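Local coordinates for iron binding protein FbpA (Mannheimia haemolytica, PDB 1Q35) that binds ferric iron in the periplasm through tyrosine ligands and probably delivers it for uptake into the bacterial cell, at residues G260-A263 against H267-P270; G274-P277 against V281-W284. One frame throughout, in Å; residues are numbered along the deposited sequence.

Contact 1. Residues G260-A263 against H267-P270; sequences GLYA and HEYP
A positive phi of 62° at His267 ends helix 256-266 and carries the chain back over its last turn, while chi1 of Glu268 (-69°, CG beside the backbone N) sends an extended side chain obliquely across that of Tyr262. This helix C-terminus, closed by one residue in the left-handed (alpha-L) conformation and leading into strand 269-270, belongs to the solute-binding protein fold. The reversal brings Glu268 N onto Tyr262 O, six residues back, in a nearly straight hydrogen bond of 3.3 Å. A weak bond, His267 N to Ala263 O at 3.2 Å, accompanies it. Histidine suits its buried place because both nitrogens are used, ND1 by Ser278 and NE2 by Asp205. Glu268 OE2 lies 3.9 Å from Tyr262 CD2, with ring and carboxylate planes 89° apart. Glutamate fits because its buried carboxylate has many partners: OE1 meets Arg101 and Thr99, OE2 meets Arg10 and Asn266. These hold it beside Tyr198, an iron ligand of this protein, though no iron is bound here. Alanine lets Pro270 sit close, with Ala263 CB 3.8 Å from Pro270 CG. A water also bridges the two backbone segments, donating to Ala263 O at 2.7 Å and to Glu268 O at 2.8 Å.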
# COMPACT_ATOMS: atom_id res chain seq x y z
N GLY A 260 -0.07 16.10 -7.21
CA GLY A 260 0.78 16.04 -8.38
C GLY A 260 2.13 15.42 -8.08
O GLY A 260 2.66 14.68 -8.90
N LEU A 261 2.70 15.73 -6.92
CA LEU A 261 3.95 15.11 -6.50
C LEU A 261 3.79 13.60 -6.27
O LEU A 261 4.64 12.81 -6.66
CB LEU A 261 4.49 15.76 -5.22
CG LEU A 261 4.90 17.23 -5.31
CD1 LEU A 261 5.32 17.73 -3.93
CD2 LEU A 261 6.02 17.45 -6.32
N TYR A 262 2.70 13.19 -5.63
CA TYR A 262 2.42 11.77 -5.46
C TYR A 262 2.34 11.08 -6.83
O TYR A 262 2.84 9.96 -7.00
CB TYR A 262 1.11 11.58 -4.71
CG TYR A 262 1.18 11.71 -3.20
CD1 TYR A 262 0.34 12.60 -2.52
CD2 TYR A 262 2.02 10.91 -2.44
CE1 TYR A 262 0.36 12.68 -1.14
CE2 TYR A 262 2.05 10.99 -1.06
CZ TYR A 262 1.21 11.89 -0.41
OH TYR A 262 1.20 11.97 0.96
N ALA A 263 1.74 11.74 -7.82
CA ALA A 263 1.62 11.17 -9.16
C ALA A 263 2.98 11.08 -9.85
O ALA A 263 3.36 10.02 -10.35
CB ALA A 263 0.66 11.99 -10.00
N HIS A 267 4.68 7.77 -8.58
CA HIS A 267 3.97 6.89 -9.52
C HIS A 267 2.78 6.18 -8.88
O HIS A 267 2.44 5.05 -9.24
CB HIS A 267 4.94 5.92 -10.19
CG HIS A 267 5.98 6.64 -10.97
ND1 HIS A 267 5.70 7.27 -12.16
CD2 HIS A 267 7.28 6.90 -10.70
CE1 HIS A 267 6.79 7.85 -12.61
NE2 HIS A 267 7.76 7.64 -11.75
N GLU A 268 2.13 6.88 -7.94
CA GLU A 268 0.91 6.42 -7.31
C GLU A 268 -0.29 7.07 -7.98
O GLU A 268 -0.15 8.00 -8.78
CB GLU A 268 0.92 6.76 -5.82
CG GLU A 268 1.94 5.96 -5.04
CD GLU A 268 1.92 6.30 -3.57
OE1 GLU A 268 1.12 5.69 -2.82
OE2 GLU A 268 2.71 7.18 -3.17
N TYR A 269 -1.47 6.57 -7.67
CA TYR A 269 -2.71 7.16 -8.17
C TYR A 269 -3.20 8.22 -7.18
O TYR A 269 -3.50 7.88 -6.04
CB TYR A 269 -3.78 6.08 -8.37
CG TYR A 269 -3.37 5.04 -9.39
CD1 TYR A 269 -2.98 3.76 -9.00
CD2 TYR A 269 -3.37 5.34 -10.75
CE1 TYR A 269 -2.59 2.81 -9.95
CE2 TYR A 269 -2.99 4.39 -11.70
CZ TYR A 269 -2.60 3.13 -11.29
OH TYR A 269 -2.21 2.19 -12.22
N PRO A 270 -3.27 9.49 -7.58
CA PRO A 270 -3.84 10.50 -6.68
C PRO A 270 -5.28 10.16 -6.31
O PRO A 270 -5.99 9.56 -7.12
CB PRO A 270 -3.81 11.79 -7.50
CG PRO A 270 -2.84 11.54 -8.58
CD PRO A 270 -2.83 10.07 -8.85
O HOH W 1 1.23 8.51 -11.15

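Contact 2. Residues G274-P277 against V281-W284; sequences GIEP and VKGW
Pro277 meets helix 279-283 with its ring, and the closest apolar touch is Pro277 CB to Val281 CG1 at 3.6 Å. That methyl is anti to the backbone N (chi1 169°), which turns it to the proline, and the compact branched side chain suits a buried position against a rigid ring. Lys282 crosses the same proline at about a right angle: its CG lies 3.9 Å from Pro277 CB, and its CE comes within 3.6 Å of Pro277 O. A bend at chi3 (-68°), about the CG-CD bond, turns CE and the ammonium group back toward Pro277 O and Glu276. There Glu276 OE2 stands 3.9 Å from Lys282 NZ, a long salt bridge, and the carboxylate lies nearer the methylenes, with OE2 3.5 Å from Lys282 CD. Long, flexible charged residues fit this exposed border, where water can solvate their charged ends. The pairing of Pro277 with Lys282 resembles the hydrophobic staple at a helix N-terminus, the methylenes of lysine serving as the apolar partner. Between them in sequence, Ser278 OG accepts a hydrogen bond from Val281 N, as an N-cap serine does, and so fixes the first turn. One turn on, Trp284 N bonds to Val281 O at 3.1 Å, and Val281 CA rests over one face of the indole, toward its rim. Farther out, His267 packs against the Val281 side chain.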
# COMPACT_ATOMS: atom_id res chain seq x y z
N GLY A 274 -8.97 15.04 -11.24
CA GLY A 274 -8.39 16.04 -12.12
C GLY A 274 -6.87 16.09 -12.08
O GLY A 274 -6.27 16.84 -12.84
N ILE A 275 -6.25 15.31 -11.20
CA ILE A 275 -4.79 15.20 -11.16
C ILE A 275 -4.38 13.98 -11.97
O ILE A 275 -4.72 12.86 -11.62
CB ILE A 275 -4.29 15.07 -9.70
CG1 ILE A 275 -4.83 16.20 -8.82
CG2 ILE A 275 -2.76 15.06 -9.67
CD1 ILE A 275 -4.43 17.60 -9.25
N GLU A 276 -3.65 14.21 -13.06
CA GLU A 276 -3.24 13.13 -13.95
C GLU A 276 -2.15 12.28 -13.29
O GLU A 276 -1.30 12.80 -12.58
CB GLU A 276 -2.71 13.69 -15.27
CG GLU A 276 -3.77 14.32 -16.16
CD GLU A 276 -4.74 13.31 -16.74
OE1 GLU A 276 -5.96 13.51 -16.62
OE2 GLU A 276 -4.27 12.31 -17.33
N PRO A 277 -2.17 10.97 -13.53
CA PRO A 277 -1.02 10.13 -13.19
C PRO A 277 0.18 10.52 -14.05
O PRO A 277 0.02 11.27 -15.03
CB PRO A 277 -1.49 8.71 -13.53
CG PRO A 277 -2.97 8.80 -13.60
CD PRO A 277 -3.25 10.17 -14.14
N VAL A 281 2.75 5.86 -15.55
CA VAL A 281 1.57 5.20 -14.99
C VAL A 281 0.42 5.20 -16.01
O VAL A 281 -0.28 4.20 -16.17
CB VAL A 281 1.16 5.85 -13.65
CG1 VAL A 281 -0.20 5.36 -13.20
CG2 VAL A 281 2.21 5.56 -12.60
N LYS A 282 0.25 6.30 -16.73
CA LYS A 282 -0.78 6.37 -17.76
C LYS A 282 -0.54 5.34 -18.87
O LYS A 282 -1.49 4.79 -19.42
CB LYS A 282 -0.83 7.77 -18.37
CG LYS A 282 -1.47 8.81 -17.46
CD LYS A 282 -1.72 10.12 -18.19
CE LYS A 282 -0.43 10.83 -18.54
NZ LYS A 282 -0.67 12.24 -18.94
N GLY A 283 0.73 5.09 -19.18
CA GLY A 283 1.11 4.13 -20.20
C GLY A 283 0.73 2.70 -19.89
O GLY A 283 0.61 1.87 -20.79
N TRP A 284 0.53 2.39 -18.61
CA TRP A 284 0.09 1.06 -18.20
C TRP A 284 -1.37 0.79 -18.54
O TRP A 284 -1.80 -0.37 -18.52
CB TRP A 284 0.26 0.85 -16.69
CG TRP A 284 1.64 1.07 -16.18
CD1 TRP A 284 2.81 1.00 -16.88
CD2 TRP A 284 2.00 1.39 -14.83
NE1 TRP A 284 3.87 1.26 -16.05
CE2 TRP A 284 3.40 1.51 -14.79
CE3 TRP A 284 1.27 1.60 -13.65
CZ2 TRP A 284 4.09 1.82 -13.62
CZ3 TRP A 284 1.96 1.90 -12.48
CH2 TRP A 284 3.35 2.01 -12.48

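Contact 1 closes before contact 2 opens: helix 256-266 gives way to residues 267-270, whose strand 269-270 pairs antiparallel with strand 96-108, and the following loop leads to helix 279-283. Their centres are 8 Å apart, and they touch directly. Tyr269 CE2 packs 3.3 Å from Val281 CG1, and Ala263 CB lies 3.3 Å from Glu276 O. A polar link runs through Ser278, whose OG also bonds to His267 ND1. Contact 1 is buried and contact 2 only partly so. Both lie near Tyr198: the side chains of Glu268 and Val281 come within about 4 and 6 Å of it, which places this helix-strand-helix run beside the iron site, empty in this model.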